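Local coordinates for protein hydrazine synthase alpha subunit (Candidatus Kuenenia stuttgartiensis, PDB 5C2V) that condenses hydroxylamine with ammonia to give hydrazine, the second half-reaction of the hydrazine synthase complex, and carries two c-type hemes, at residues R200-V205 and V411-F416. Numbering follows the deposited sequence.
Sequences RITGHV and VTYQPF
Ile-201, in the last turn of helix 196-201, meets Tyr-413 through its backbone: its O lies near the plane of the phenol ring, at the edge, 3.6 Å from Tyr-413 CE2. Its own side chain leads away, and CG2 passes the phenol oxygen loosely. The neighbouring Arg-200 forms a salt bridge with Glu-28 of the hydrazine synthase gamma subunit, and Val-26 of that subunit packs on Tyr-413. One residue on, Thr-202 turns its O toward both the ring and Pro-415. That O stands obliquely 3.7 Å from Tyr-413 CE2 and is 3.3 Å from Pro-415 CG, with Pro-415 CD slightly farther, so Tyr-413 CE2 lies near two successive carbonyl oxygens and the proline ring packs on the second. Tyr-413 CG is anti to its backbone N (chi1 -161°), and the ring end comes nearer to 200-205 than CB does. The Thr-202 hydroxyl bonds back to Ile-198 O, in the preceding helical turn, and accepts from His-204 N (N to OG1 3.2 Å) in an ST turn. The contact thus joins the end of this helix, which follows strand 186-191 and precedes strand 209-211 in the chain, to the loop that enters edge strand 415-417 of a small three-stranded antiparallel sheet. Gly-203, with no side chain, takes the positive phi (106°) as the chain leaves the helix, and its C lies 4.0 Å from Pro-415 CG. His-204 then lays its CB against the proline ring, 3.6 Å from Pro-415 CB and a little farther from CG. Its imidazole is held by ND1, which donates to Val-205 O (2.7 Å) in the ring plane and nearly straight, and meets Phe-406 with the planes inclined about 40°.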
loop_
_atom_site.group_PDB
_atom_site.type_symbol
_atom_site.label_atom_id
_atom_site.label_comp_id
_atom_site.label_asym_id
_atom_site.label_seq_id
_atom_site.Cartn_x
_atom_site.Cartn_y
_atom_site.Cartn_z
ATOM N N ARG D 200 -13.768 38.895 28.785
ATOM C CA ARG D 200 -15.072 39.330 28.313
ATOM C C ARG D 200 -15.951 38.115 28.073
ATOM O O ARG D 200 -17.102 38.075 28.505
ATOM C CB ARG D 200 -14.938 40.170 27.037
ATOM C CG ARG D 200 -16.186 40.195 26.162
ATOM C CD ARG D 200 -16.161 41.365 25.184
ATOM N NE ARG D 200 -17.175 41.240 24.137
ATOM C CZ ARG D 200 -18.469 41.493 24.308
ATOM N NH1 ARG D 200 -18.924 41.882 25.490
ATOM N NH2 ARG D 200 -19.311 41.352 23.293
ATOM N N ILE D 201 -15.399 37.121 27.383
ATOM C CA ILE D 201 -16.143 35.903 27.085
ATOM C C ILE D 201 -16.345 34.994 28.302
ATOM O O ILE D 201 -17.477 34.658 28.650
ATOM C CB ILE D 201 -15.442 35.092 25.977
ATOM C CG1 ILE D 201 -15.247 35.956 24.727
ATOM C CG2 ILE D 201 -16.238 33.841 25.646
ATOM C CD1 ILE D 201 -14.540 35.245 23.590
ATOM N N THR D 202 -15.248 34.593 28.940
ATOM C CA THR D 202 -15.301 33.663 30.071
ATOM C C THR D 202 -15.592 34.317 31.424
ATOM O O THR D 202 -16.309 33.754 32.250
ATOM C CB THR D 202 -13.987 32.866 30.197
ATOM O OG1 THR D 202 -12.901 33.766 30.446
ATOM C CG2 THR D 202 -13.715 32.078 28.925
ATOM N N GLY D 203 -15.035 35.504 31.645
ATOM C CA GLY D 203 -15.104 36.142 32.948
ATOM C C GLY D 203 -13.787 36.093 33.703
ATOM O O GLY D 203 -13.718 36.453 34.879
ATOM N N HIS D 204 -12.738 35.644 33.018
ATOM C CA HIS D 204 -11.393 35.610 33.584
ATOM C C HIS D 204 -10.368 35.779 32.469
ATOM O O HIS D 204 -10.594 35.335 31.344
ATOM C CB HIS D 204 -11.155 34.297 34.336
ATOM C CG HIS D 204 -9.924 34.300 35.193
ATOM N ND1 HIS D 204 -8.650 34.309 34.668
ATOM C CD2 HIS D 204 -9.777 34.284 36.539
ATOM C CE1 HIS D 204 -7.770 34.306 35.654
ATOM N NE2 HIS D 204 -8.428 34.289 36.799
ATOM N N VAL D 205 -9.243 36.417 32.778
ATOM C CA VAL D 205 -8.183 36.599 31.792
ATOM C C VAL D 205 -7.610 35.249 31.374
ATOM O O VAL D 205 -7.678 34.275 32.125
ATOM C CB VAL D 205 -7.046 37.491 32.326
ATOM C CG1 VAL D 205 -7.541 38.912 32.545
ATOM C CG2 VAL D 205 -6.467 36.912 33.610
ATOM N N VAL D 411 -22.529 24.730 35.100
ATOM C CA VAL D 411 -23.715 25.122 35.853
ATOM C C VAL D 411 -23.870 26.640 35.912
ATOM O O VAL D 411 -24.812 27.197 35.350
ATOM C CB VAL D 411 -23.682 24.562 37.287
ATOM C CG1 VAL D 411 -24.942 24.960 38.040
ATOM C CG2 VAL D 411 -23.530 23.049 37.261
ATOM N N THR D 412 -22.951 27.304 36.608
ATOM C CA THR D 412 -23.012 28.754 36.775
ATOM C C THR D 412 -22.127 29.521 35.790
ATOM O O THR D 412 -22.136 30.752 35.776
ATOM C CB THR D 412 -22.608 29.157 38.203
ATOM O OG1 THR D 412 -21.245 28.782 38.438
ATOM C CG2 THR D 412 -23.500 28.466 39.222
ATOM N N TYR D 413 -21.378 28.787 34.972
ATOM C CA TYR D 413 -20.390 29.359 34.053
ATOM C C TYR D 413 -19.419 30.291 34.778
ATOM O O TYR D 413 -19.342 31.484 34.481
ATOM C CB TYR D 413 -21.085 30.104 32.907
ATOM C CG TYR D 413 -20.211 30.321 31.690
ATOM C CD1 TYR D 413 -19.994 29.298 30.776
ATOM C CD2 TYR D 413 -19.610 31.551 31.450
ATOM C CE1 TYR D 413 -19.198 29.491 29.661
ATOM C CE2 TYR D 413 -18.812 31.753 30.339
ATOM C CZ TYR D 413 -18.610 30.720 29.448
ATOM O OH TYR D 413 -17.818 30.917 28.340
ATOM N N GLN D 414 -18.686 29.736 35.737
ATOM C CA GLN D 414 -17.661 30.475 36.469
ATOM C C GLN D 414 -16.275 29.853 36.297
ATOM O O GLN D 414 -16.066 28.698 36.670
ATOM C CB GLN D 414 -18.022 30.563 37.951
ATOM C CG GLN D 414 -19.262 31.399 38.226
ATOM C CD GLN D 414 -19.628 31.440 39.694
ATOM O OE1 GLN D 414 -20.360 30.584 40.188
ATOM N NE2 GLN D 414 -19.119 32.442 40.402
ATOM N N PRO D 415 -15.331 30.612 35.719
ATOM C CA PRO D 415 -13.944 30.154 35.559
ATOM C C PRO D 415 -13.321 29.693 36.876
ATOM O O PRO D 415 -13.587 30.284 37.922
ATOM C CB PRO D 415 -13.225 31.396 35.028
ATOM C CG PRO D 415 -14.288 32.191 34.360
ATOM C CD PRO D 415 -15.531 31.964 35.171
ATOM N N PHE D 416 -12.505 28.645 36.817
ATOM C CA PHE D 416 -11.837 28.127 38.005
ATOM C C PHE D 416 -10.477 27.520 37.671
ATOM O O PHE D 416 -10.303 26.885 36.628
ATOM C CB PHE D 416 -12.719 27.089 38.710
ATOM C CG PHE D 416 -13.093 25.914 37.847
ATOM C CD1 PHE D 416 -14.214 25.962 37.034
ATOM C CD2 PHE D 416 -12.332 24.756 37.858
ATOM C CE1 PHE D 416 -14.564 24.881 36.245
ATOM C CE2 PHE D 416 -12.676 23.673 37.070
ATOM C CZ PHE D 416 -13.794 23.736 36.263
#